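Local structure of probable spore coat polysaccharide biosynthesis protein E (Chromobacterium violaceum ATCC 12472, 3G8R) at residues A[140-145]-A[182-187]; A[170-173]-A[178-181]; A[213-216]-A[221-224]; A[292-297]-A[313-318]. The protein probably acts as a zinc-binding N-acylneuraminate-9-phosphate synthase of the NeuB type, this chain carrying its barrel and SAF domain but not the remainder of the protein. All coordinates share one frame; numbering follows the deposited sequence.

In the fold
Contacts 1, 2 and 3 belong to the eight-stranded parallel barrel of the NeuB part, whereas contact 4 lies in the SAF domain, its centre more than 50 Å from theirs. Contact 2 is nested within the chain loop that contact 1 closes, and Ala-143 touches both Val-170 and Ala-171; these partly buried contacts near the zinc site are polar, one using an arginine and the other a histidine-glutamate pair. Contact 3 is buried and wholly apolar, packing helix 209-216 on strand 221-225, and meets contact 1 through Ile-185 and Ala-214. Contact 4, also buried and apolar, lays a tryptophan of one loop against the leucine of another. All four border the second subunit.

Contact 1 of 4, residues A[140-145]-A[182-187]; sequences ASTAGA and LARIKT
The turn after strand 138-141 and the backbone of helix 184-191 stay well apart, the CA atoms of Ala-143 and Arg-184 lying 10.3 Å from each other, and the gap is bridged by the arginine side chain reaching towards Thr-142. Arginine suits this span, being long and ending in several N-H groups. Its CG lies anti to the backbone N (chi1 -172°), which sends the chain off the helix, and a bend at chi3 then turns the guanidinium group. NH2 of Arg-184 donates to OG1 of Thr-142 at 2.8 Å, the hydroxyl sitting at the guanidinium edge, tilted 19° from its plane. The same NH2 makes a weak, strongly bent bond to the carbonyl O of Thr-142 at 3.0 Å. Threonine thus offers two oxygens to one nitrogen. Its carbonyl is itself fixed, since it also accepts from N of Ala-145 at 2.8 Å, closing a type II turn in which Gly-144 takes the positive phi that glycine adopts easily. At the other side of the group, NE bonds to ND1 of His-168, so the guanidinium is held at two points and its rotation is limited. Thr-142 and Ala-145 rest on Ile-150 of helix 147-158, while Ile-185, next to the arginine, packs on Ile-197 and Tyr-199 of strand 196-201; with His-168 at the end of the intervening strand 164-168 bonded to its NE, Arg-184 crosses over that strand's end.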
loop_
_atom_site.group_PDB
_atom_site.type_symbol
_atom_site.label_atom_id
_atom_site.label_comp_id
_atom_site.label_asym_id
_atom_site.label_seq_id
_atom_site.Cartn_x
_atom_site.Cartn_y
_atom_site.Cartn_z
ATOM N N ALA A 140 -1.458 13.885 16.214
ATOM C CA ALA A 140 -2.777 14.446 16.092
ATOM C C ALA A 140 -3.661 13.561 15.241
ATOM O O ALA A 140 -3.272 13.095 14.186
ATOM C CB ALA A 140 -2.676 15.830 15.499
ATOM N N SER A 141 -4.858 13.281 15.701
ATOM C CA SER A 141 -5.698 12.438 14.868
ATOM C C SER A 141 -6.692 13.320 14.192
ATOM O O SER A 141 -7.100 14.325 14.759
ATOM C CB SER A 141 -6.396 11.368 15.679
ATOM O OG SER A 141 -5.526 10.300 15.824
ATOM N N THR A 142 -7.129 12.905 13.020
ATOM C CA THR A 142 -7.828 13.799 12.112
ATOM C C THR A 142 -9.223 13.271 11.609
ATOM O O THR A 142 -9.800 13.834 10.682
ATOM C CB THR A 142 -6.869 14.109 10.941
ATOM O OG1 THR A 142 -7.627 14.451 9.784
ATOM C CG2 THR A 142 -6.076 12.888 10.571
ATOM N N ALA A 143 -9.779 12.226 12.214
ATOM C CA ALA A 143 -11.114 11.764 11.808
ATOM C C ALA A 143 -12.137 12.883 11.541
ATOM O O ALA A 143 -12.408 13.709 12.384
ATOM C CB ALA A 143 -11.669 10.793 12.799
ATOM N N GLY A 144 -12.706 12.913 10.350
ATOM C CA GLY A 144 -13.679 13.944 10.006
ATOM C C GLY A 144 -13.192 15.375 10.175
ATOM O O GLY A 144 -14.012 16.278 10.402
ATOM N N ALA A 145 -11.881 15.600 10.085
ATOM C CA ALA A 145 -11.359 16.963 10.105
ATOM C C ALA A 145 -11.436 17.498 8.699
ATOM O O ALA A 145 -11.098 16.787 7.750
ATOM C CB ALA A 145 -9.924 16.981 10.566
ATOM N N LEU A 182 -8.447 3.417 3.986
ATOM C CA LEU A 182 -7.053 3.447 4.293
ATOM C C LEU A 182 -6.345 4.249 3.261
ATOM O O LEU A 182 -5.238 4.704 3.495
ATOM C CB LEU A 182 -6.520 2.037 4.285
ATOM C CG LEU A 182 -7.093 1.321 5.478
ATOM C CD1 LEU A 182 -6.856 -0.144 5.346
ATOM C CD2 LEU A 182 -6.361 1.922 6.682
ATOM N N ALA A 183 -6.976 4.409 2.107
ATOM C CA ALA A 183 -6.439 5.260 1.071
ATOM C C ALA A 183 -6.110 6.594 1.658
ATOM O O ALA A 183 -5.283 7.290 1.140
ATOM C CB ALA A 183 -7.450 5.447 -0.050
ATOM N N ARG A 184 -6.770 6.971 2.741
ATOM C CA ARG A 184 -6.576 8.301 3.231
ATOM C C ARG A 184 -5.157 8.491 3.757
ATOM O O ARG A 184 -4.661 9.627 3.838
ATOM C CB ARG A 184 -7.633 8.709 4.263
ATOM C CG ARG A 184 -7.482 10.199 4.592
ATOM C CD ARG A 184 -8.736 10.827 5.121
ATOM N NE ARG A 184 -8.635 10.967 6.554
ATOM C CZ ARG A 184 -8.645 12.130 7.176
ATOM N NH1 ARG A 184 -8.771 13.252 6.477
ATOM N NH2 ARG A 184 -8.522 12.167 8.495
ATOM N N ILE A 185 -4.486 7.384 4.086
ATOM C CA ILE A 185 -3.130 7.501 4.621
ATOM C C ILE A 185 -2.236 8.185 3.571
ATOM O O ILE A 185 -1.433 9.061 3.907
ATOM C CB ILE A 185 -2.561 6.132 5.123
ATOM C CG1 ILE A 185 -3.468 5.519 6.199
ATOM C CG2 ILE A 185 -1.189 6.273 5.751
ATOM C CD1 ILE A 185 -2.978 4.199 6.689
ATOM N N LYS A 186 -2.435 7.820 2.303
ATOM C CA LYS A 186 -1.652 8.369 1.199
ATOM C C LYS A 186 -2.101 9.781 0.945
ATOM O O LYS A 186 -1.275 10.650 0.639
ATOM C CB LYS A 186 -1.786 7.517 -0.065
ATOM C CG LYS A 186 -1.255 8.181 -1.349
ATOM C CD LYS A 186 -0.658 7.190 -2.354
ATOM C CE LYS A 186 -1.719 6.317 -3.059
ATOM N NZ LYS A 186 -1.186 4.948 -3.508
ATOM N N THR A 187 -3.401 10.036 1.110
ATOM C CA THR A 187 -3.895 11.377 0.867
ATOM C C THR A 187 -3.177 12.306 1.811
ATOM O O THR A 187 -2.670 13.365 1.410
ATOM C CB THR A 187 -5.385 11.474 1.049
ATOM O OG1 THR A 187 -6.021 10.842 -0.065
ATOM C CG2 THR A 187 -5.840 12.928 1.112
#

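Contact 2 of 4, residues A[170-173]-A[178-181]; sequences VAEY and DHLH
ND1 of His-179 donates to OE2 of Glu-172 at 3.0 Å in a nearly straight hydrogen bond, with an N-H...O angle of 167°. The oxygen lies in the plane of the imidazole, at the ring edge, and accepts the N-H through its syn lone pair, on the side of OE1. Carboxylate and ring stand almost perpendicular, 81° apart, so the two flat groups meet edge-on without stacking. Glutamate has the length for this: its chain runs extended beyond CG and carries the carboxylate across to the second loop segment. Val-170 turns its CG2 toward the other backbone, 3.8 Å from the carbonyl O of His-179 and also 3.8 Å from that of Leu-180. A compact branched side chain suits a place where the CA atoms of Val-170 and Leu-180 are only 6.8 Å apart. The carbonyl of Leu-180 accepts a hydrogen bond from NE2 of His-168. Between Val-170 and Glu-172 the chain makes an inverse gamma turn centred on Ala-171, whose N bonds to Glu-271 of the second subunit. The carbonyl O of Val-170 accepts from ND1 of His-202, a zinc ligand, and so probably helps to orient that ring. Such a loop, following the sixth strand at the C-terminal mouth of the barrel, is characteristic of TIM-barrel active sites, and here its Val-170 carbonyl is placed as a second-shell partner of the metal.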
loop_
_atom_site.group_PDB
_atom_site.type_symbol
_atom_site.label_atom_id
_atom_site.label_comp_id
_atom_site.label_asym_id
_atom_site.label_seq_id
_atom_site.Cartn_x
_atom_site.Cartn_y
_atom_site.Cartn_z
ATOM N N VAL A 170 -10.814 6.838 11.666
ATOM C CA VAL A 170 -12.226 6.974 11.451
ATOM C C VAL A 170 -12.938 6.828 12.794
ATOM O O VAL A 170 -12.643 5.919 13.597
ATOM C CB VAL A 170 -12.722 5.933 10.455
ATOM C CG1 VAL A 170 -14.163 6.201 10.099
ATOM C CG2 VAL A 170 -11.846 5.954 9.202
ATOM N N ALA A 171 -13.873 7.747 13.029
ATOM C CA ALA A 171 -14.638 7.777 14.251
ATOM C C ALA A 171 -15.871 6.882 14.148
ATOM O O ALA A 171 -17.000 7.319 14.352
ATOM C CB ALA A 171 -15.010 9.206 14.588
ATOM N N GLU A 172 -15.677 5.628 13.802
ATOM C CA GLU A 172 -16.756 4.678 13.961
ATOM C C GLU A 172 -16.203 3.618 14.849
ATOM O O GLU A 172 -15.064 3.145 14.678
ATOM C CB GLU A 172 -17.272 4.139 12.635
ATOM C CG GLU A 172 -17.935 5.225 11.798
ATOM C CD GLU A 172 -18.080 4.860 10.326
ATOM O OE1 GLU A 172 -18.134 5.797 9.476
ATOM O OE2 GLU A 172 -18.156 3.646 10.018
ATOM N N TYR A 173 -17.005 3.288 15.845
ATOM C CA TYR A 173 -16.509 2.588 17.000
ATOM C C TYR A 173 -17.348 1.353 17.151
ATOM O O TYR A 173 -18.380 1.404 17.799
ATOM C CB TYR A 173 -16.687 3.488 18.222
ATOM C CG TYR A 173 -15.707 4.656 18.334
ATOM C CD1 TYR A 173 -16.000 5.917 17.792
ATOM C CD2 TYR A 173 -14.507 4.508 19.019
ATOM C CE1 TYR A 173 -15.107 7.007 17.918
ATOM C CE2 TYR A 173 -13.613 5.581 19.166
ATOM C CZ TYR A 173 -13.916 6.821 18.605
ATOM O OH TYR A 173 -13.004 7.839 18.771
ATOM N N ASP A 178 -15.469 -2.259 5.023
ATOM C CA ASP A 178 -16.105 -1.264 4.147
ATOM C C ASP A 178 -15.643 0.206 4.350
ATOM O O ASP A 178 -15.756 1.041 3.444
ATOM C CB ASP A 178 -17.601 -1.297 4.504
ATOM C CG ASP A 178 -18.476 -1.535 3.313
ATOM O OD1 ASP A 178 -18.338 -2.651 2.799
ATOM O OD2 ASP A 178 -19.297 -0.655 2.897
ATOM N N HIS A 179 -15.184 0.525 5.556
ATOM C CA HIS A 179 -15.182 1.909 6.004
ATOM C C HIS A 179 -13.859 2.373 6.587
ATOM O O HIS A 179 -13.795 3.432 7.176
ATOM C CB HIS A 179 -16.274 2.112 7.053
ATOM C CG HIS A 179 -17.665 2.146 6.500
ATOM N ND1 HIS A 179 -18.740 2.611 7.231
ATOM C CD2 HIS A 179 -18.163 1.773 5.299
ATOM C CE1 HIS A 179 -19.842 2.510 6.507
ATOM N NE2 HIS A 179 -19.517 2.020 5.326
ATOM N N LEU A 180 -12.812 1.571 6.439
ATOM C CA LEU A 180 -11.512 1.892 6.970
ATOM C C LEU A 180 -10.871 3.014 6.189
ATOM O O LEU A 180 -10.056 3.734 6.745
ATOM C CB LEU A 180 -10.610 0.684 6.895
ATOM C CG LEU A 180 -11.075 -0.457 7.774
ATOM C CD1 LEU A 180 -10.274 -1.668 7.499
ATOM C CD2 LEU A 180 -10.883 -0.031 9.212
ATOM N N HIS A 181 -11.189 3.137 4.900
ATOM C CA HIS A 181 -10.691 4.246 4.091
ATOM C C HIS A 181 -9.208 4.444 4.276
ATOM O O HIS A 181 -8.757 5.506 4.703
ATOM C CB HIS A 181 -11.379 5.555 4.474
ATOM C CG HIS A 181 -11.284 6.602 3.417
ATOM N ND1 HIS A 181 -11.583 7.928 3.650
ATOM C CD2 HIS A 181 -10.925 6.523 2.113
ATOM C CE1 HIS A 181 -11.390 8.630 2.544
ATOM N NE2 HIS A 181 -11.014 7.797 1.591
#

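Contact 3 of 4, residues A[213-216]-A[221-224]; sequences LAVA and VFEK
Phe-222 pushes the far end of its ring against two neighbouring residues of helix 209-216, Ala-214 and Val-215. CE1 of the ring lies 3.8 Å from CB of Ala-214, the methyl approaching the ring edge close to its plane. CZ meets CG2 of Val-215 at 3.7 Å from an oblique direction, and is 4.1 Å from CA of the same valine, so the ring tip also reaches the helix backbone. The valine and phenylalanine side chains run at about a right angle to each other. In Val-215, CG2 stands anti to the carbonyl carbon and beside the backbone N, which puts this branch rather than CG1 against the ring. Alanine suits its position because a single methyl lets the helix come near the sheet, with 8.7 Å between the CA atoms of Ala-214 and Phe-222; the long flat phenylalanine spans that separation. The arrangement is the second half of a beta-alpha-beta unit, strand 196-201, helix 209-216 and strand 221-225, the last of the eight parallel strands of a TIM barrel. Residues alternate along strand 221-225: Phe-222 turns outward to the helices, whereas Val-221 and Glu-223 turn inward, where Glu-223 forms a salt bridge with Lys-116. The outward layer continues along the barrel surface from the phenylalanine, which also meets Phe-8 of the first strand and Trp-248 of helix 242-259. Val-215 packs on Leu-256 and Leu-259 of that same helix, and Ala-216, one residue on, lies against Ala-216 of the second subunit.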
loop_
_atom_site.group_PDB
_atom_site.type_symbol
_atom_site.label_atom_id
_atom_site.label_comp_id
_atom_site.label_asym_id
_atom_site.label_seq_id
_atom_site.Cartn_x
_atom_site.Cartn_y
_atom_site.Cartn_z
ATOM N N LEU A 213 -1.748 -3.079 4.729
ATOM C CA LEU A 213 -2.177 -2.015 3.830
ATOM C C LEU A 213 -1.682 -0.664 4.317
ATOM O O LEU A 213 -1.354 0.215 3.520
ATOM C CB LEU A 213 -3.679 -2.026 3.756
ATOM C CG LEU A 213 -4.271 -2.690 2.530
ATOM C CD1 LEU A 213 -3.609 -3.968 2.176
ATOM C CD2 LEU A 213 -5.742 -2.888 2.757
ATOM N N ALA A 214 -1.600 -0.519 5.638
ATOM C CA ALA A 214 -1.282 0.760 6.229
ATOM C C ALA A 214 0.204 1.008 6.062
ATOM O O ALA A 214 0.626 2.086 5.676
ATOM C CB ALA A 214 -1.679 0.781 7.696
ATOM N N VAL A 215 0.994 -0.015 6.339
ATOM C CA VAL A 215 2.425 0.121 6.226
ATOM C C VAL A 215 2.774 0.435 4.798
ATOM O O VAL A 215 3.656 1.257 4.525
ATOM C CB VAL A 215 3.088 -1.162 6.580
ATOM C CG1 VAL A 215 4.557 -1.090 6.217
ATOM C CG2 VAL A 215 2.894 -1.407 8.040
ATOM N N ALA A 216 2.040 -0.213 3.896
ATOM C CA ALA A 216 2.390 -0.187 2.472
ATOM C C ALA A 216 2.181 1.193 2.022
ATOM O O ALA A 216 2.825 1.648 1.109
ATOM C CB ALA A 216 1.525 -1.111 1.659
ATOM N N VAL A 221 3.624 5.145 12.190
ATOM C CA VAL A 221 3.174 5.205 13.583
ATOM C C VAL A 221 1.807 4.595 13.563
ATOM O O VAL A 221 1.014 4.861 12.656
ATOM C CB VAL A 221 3.005 6.618 14.017
ATOM C CG1 VAL A 221 2.400 6.646 15.362
ATOM C CG2 VAL A 221 4.346 7.346 13.973
ATOM N N PHE A 222 1.531 3.763 14.549
ATOM C CA PHE A 222 0.348 2.935 14.490
ATOM C C PHE A 222 -0.229 2.849 15.853
ATOM O O PHE A 222 0.472 2.527 16.789
ATOM C CB PHE A 222 0.735 1.549 13.979
ATOM C CG PHE A 222 1.326 1.565 12.587
ATOM C CD1 PHE A 222 0.500 1.615 11.463
ATOM C CD2 PHE A 222 2.709 1.566 12.398
ATOM C CE1 PHE A 222 1.044 1.660 10.168
ATOM C CE2 PHE A 222 3.266 1.601 11.130
ATOM C CZ PHE A 222 2.440 1.652 10.007
ATOM N N GLU A 223 -1.512 3.148 15.982
ATOM C CA GLU A 223 -2.170 3.142 17.287
ATOM C C GLU A 223 -3.335 2.210 17.224
ATOM O O GLU A 223 -4.103 2.261 16.266
ATOM C CB GLU A 223 -2.672 4.526 17.619
ATOM C CG GLU A 223 -3.207 4.738 19.001
ATOM C CD GLU A 223 -3.795 6.135 19.152
ATOM O OE1 GLU A 223 -4.637 6.339 20.056
ATOM O OE2 GLU A 223 -3.434 7.034 18.348
ATOM N N LYS A 224 -3.445 1.366 18.248
ATOM C CA LYS A 224 -4.541 0.436 18.398
ATOM C C LYS A 224 -4.952 0.365 19.860
ATOM O O LYS A 224 -4.090 0.409 20.743
ATOM C CB LYS A 224 -4.096 -0.934 17.933
ATOM C CG LYS A 224 -5.053 -2.059 18.246
ATOM C CD LYS A 224 -5.932 -2.421 17.047
ATOM C CE LYS A 224 -5.183 -3.323 16.054
ATOM N NZ LYS A 224 -6.103 -3.884 15.040
#

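Contact 4 of 4, residues A[292-297]-A[313-318]; sequences EALTAD and NEWSKY
Trp-315 and Leu-294 meet at a slant, the outer rim of the indole's six-membered ring lying against the leucine side chain and the backbone just after it. CH2 of Trp-315 is 3.7 Å from CB of Leu-294, and CZ3 is 4.1 Å from CD2 of the same leucine, so CB and one branch share the rim. The carbonyl carbon of Leu-294 lies in the indole plane at the ring edge, while its carbonyl O approaches CH2 obliquely at 3.6 Å. Further round, CZ2 touches the backbone C of Thr-295 at 4.1 Å. A chi1 of -169° swings the indole to the side away from the tryptophan's own N and carries its six-membered ring across to loop 292-297. Tryptophan is suited to bridging two loops, being both long and flat, and leucine supplies the bulk that meets its end. Both side chains also pack on Val-299 of strand 299-302, and the indole meets Phe-301 edge-to-face. The backbone beside the contact is shaped by polar bonds: OG1 of Thr-295 donates to the carbonyl O of Asp-297 at 2.7 Å, and N of Thr-295 bonds to OD1 of Asn-298. This is the small SAF domain, joined to the barrel by a long linker. It faces the second subunit, where Pro-126 touches Trp-315 and Glu-129 makes a salt bridge with Lys-317. Leucine and tryptophan meet by van der Waals contact alone, which implies that the pair is fitted by shape and burial, while polar bonds, including those of Tyr-321 to both segments, lie around it.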
loop_
_atom_site.group_PDB
_atom_site.type_symbol
_atom_site.label_atom_id
_atom_site.label_comp_id
_atom_site.label_asym_id
_atom_site.label_seq_id
_atom_site.Cartn_x
_atom_site.Cartn_y
_atom_site.Cartn_z
ATOM N N GLU A 292 35.661 -6.741 -41.088
ATOM C CA GLU A 292 34.308 -6.604 -41.634
ATOM C C GLU A 292 33.404 -6.012 -40.577
ATOM O O GLU A 292 33.479 -6.385 -39.399
ATOM C CB GLU A 292 33.711 -7.940 -42.069
ATOM C CG GLU A 292 34.012 -8.353 -43.505
ATOM C CD GLU A 292 32.896 -9.210 -44.130
ATOM O OE1 GLU A 292 33.199 -10.369 -44.523
ATOM O OE2 GLU A 292 31.731 -8.731 -44.235
ATOM N N ALA A 293 32.551 -5.084 -40.994
ATOM C CA ALA A 293 31.537 -4.553 -40.088
ATOM C C ALA A 293 30.349 -5.508 -40.014
ATOM O O ALA A 293 30.002 -6.175 -40.990
ATOM C CB ALA A 293 31.075 -3.150 -40.514
ATOM N N LEU A 294 29.737 -5.554 -38.842
ATOM C CA LEU A 294 28.622 -6.422 -38.586
ATOM C C LEU A 294 27.340 -5.748 -39.003
ATOM O O LEU A 294 27.055 -4.666 -38.528
ATOM C CB LEU A 294 28.582 -6.689 -37.099
ATOM C CG LEU A 294 28.891 -8.100 -36.601
ATOM C CD1 LEU A 294 30.021 -8.804 -37.309
ATOM C CD2 LEU A 294 29.156 -8.015 -35.124
ATOM N N THR A 295 26.556 -6.362 -39.883
ATOM C CA THR A 295 25.313 -5.708 -40.340
ATOM C C THR A 295 24.040 -6.586 -40.242
ATOM O O THR A 295 24.082 -7.746 -39.806
ATOM C CB THR A 295 25.478 -5.118 -41.763
ATOM O OG1 THR A 295 25.708 -6.181 -42.696
ATOM C CG2 THR A 295 26.664 -4.155 -41.835
ATOM N N ALA A 296 22.906 -6.023 -40.639
ATOM C CA ALA A 296 21.634 -6.770 -40.672
ATOM C C ALA A 296 21.690 -8.032 -41.559
ATOM O O ALA A 296 21.037 -9.037 -41.261
ATOM C CB ALA A 296 20.458 -5.853 -41.080
ATOM N N ASP A 297 22.453 -7.964 -42.646
ATOM C CA ASP A 297 22.815 -9.150 -43.403
ATOM C C ASP A 297 24.090 -9.547 -42.699
ATOM O O ASP A 297 24.771 -8.677 -42.191
ATOM C CB ASP A 297 23.103 -8.798 -44.852
ATOM C CG ASP A 297 22.338 -7.554 -45.326
ATOM O OD1 ASP A 297 21.110 -7.637 -45.595
ATOM O OD2 ASP A 297 22.974 -6.483 -45.433
ATOM N N ASN A 313 20.103 -7.528 -26.939
ATOM C CA ASN A 313 20.048 -6.408 -26.021
ATOM C C ASN A 313 21.194 -5.407 -26.147
ATOM O O ASN A 313 21.228 -4.414 -25.433
ATOM C CB ASN A 313 19.936 -6.931 -24.606
ATOM C CG ASN A 313 18.686 -7.746 -24.411
ATOM O OD1 ASN A 313 18.479 -8.769 -25.089
ATOM N ND2 ASN A 313 17.823 -7.294 -23.502
ATOM N N GLU A 314 22.130 -5.680 -27.057
ATOM C CA GLU A 314 23.308 -4.840 -27.245
ATOM C C GLU A 314 23.460 -4.426 -28.708
ATOM O O GLU A 314 24.415 -3.730 -29.063
ATOM C CB GLU A 314 24.566 -5.550 -26.754
ATOM C CG GLU A 314 24.453 -6.105 -25.346
ATOM C CD GLU A 314 25.529 -7.153 -25.037
ATOM O OE1 GLU A 314 26.658 -6.725 -24.696
ATOM O OE2 GLU A 314 25.265 -8.390 -25.132
ATOM N N TRP A 315 22.509 -4.852 -29.541
ATOM C CA TRP A 315 22.553 -4.590 -30.976
ATOM C C TRP A 315 22.000 -3.223 -31.215
ATOM O O TRP A 315 21.384 -2.686 -30.318
ATOM C CB TRP A 315 21.747 -5.618 -31.750
ATOM C CG TRP A 315 21.977 -5.525 -33.215
ATOM C CD1 TRP A 315 21.072 -5.134 -34.165
ATOM C CD2 TRP A 315 23.191 -5.798 -33.911
ATOM N NE1 TRP A 315 21.640 -5.155 -35.412
ATOM C CE2 TRP A 315 22.943 -5.566 -35.287
ATOM C CE3 TRP A 315 24.476 -6.219 -33.508
ATOM C CZ2 TRP A 315 23.922 -5.739 -36.262
ATOM C CZ3 TRP A 315 25.453 -6.381 -34.468
ATOM C CH2 TRP A 315 25.168 -6.152 -35.835
ATOM N N SER A 316 22.221 -2.647 -32.398
ATOM C CA SER A 316 21.866 -1.259 -32.605
ATOM C C SER A 316 21.270 -0.820 -33.943
ATOM O O SER A 316 20.670 0.250 -34.004
ATOM C CB SER A 316 23.039 -0.357 -32.233
ATOM O OG SER A 316 23.134 0.779 -33.090
ATOM N N LYS A 317 21.403 -1.577 -35.022
ATOM C CA LYS A 317 20.759 -1.126 -36.302
ATOM C C LYS A 317 21.571 -0.120 -37.097
ATOM O O LYS A 317 21.534 -0.143 -38.335
ATOM C CB LYS A 317 19.337 -0.599 -36.082
ATOM C CG LYS A 317 18.903 0.552 -36.956
ATOM C CD LYS A 317 17.685 1.191 -36.320
ATOM C CE LYS A 317 17.536 2.619 -36.692
ATOM N NZ LYS A 317 16.486 3.163 -35.817
ATOM N N TYR A 318 22.278 0.761 -36.381
ATOM C CA TYR A 318 23.451 1.462 -36.929
ATOM C C TYR A 318 24.723 0.604 -36.762
ATOM O O TYR A 318 24.752 -0.349 -35.978
ATOM C CB TYR A 318 23.632 2.861 -36.314
ATOM C CG TYR A 318 22.399 3.742 -36.379
ATOM C CD1 TYR A 318 21.935 4.280 -37.593
ATOM C CD2 TYR A 318 21.695 4.047 -35.217
ATOM C CE1 TYR A 318 20.786 5.079 -37.628
ATOM C CE2 TYR A 318 20.552 4.851 -35.243
ATOM C CZ TYR A 318 20.098 5.357 -36.442
ATOM O OH TYR A 318 18.958 6.140 -36.421
#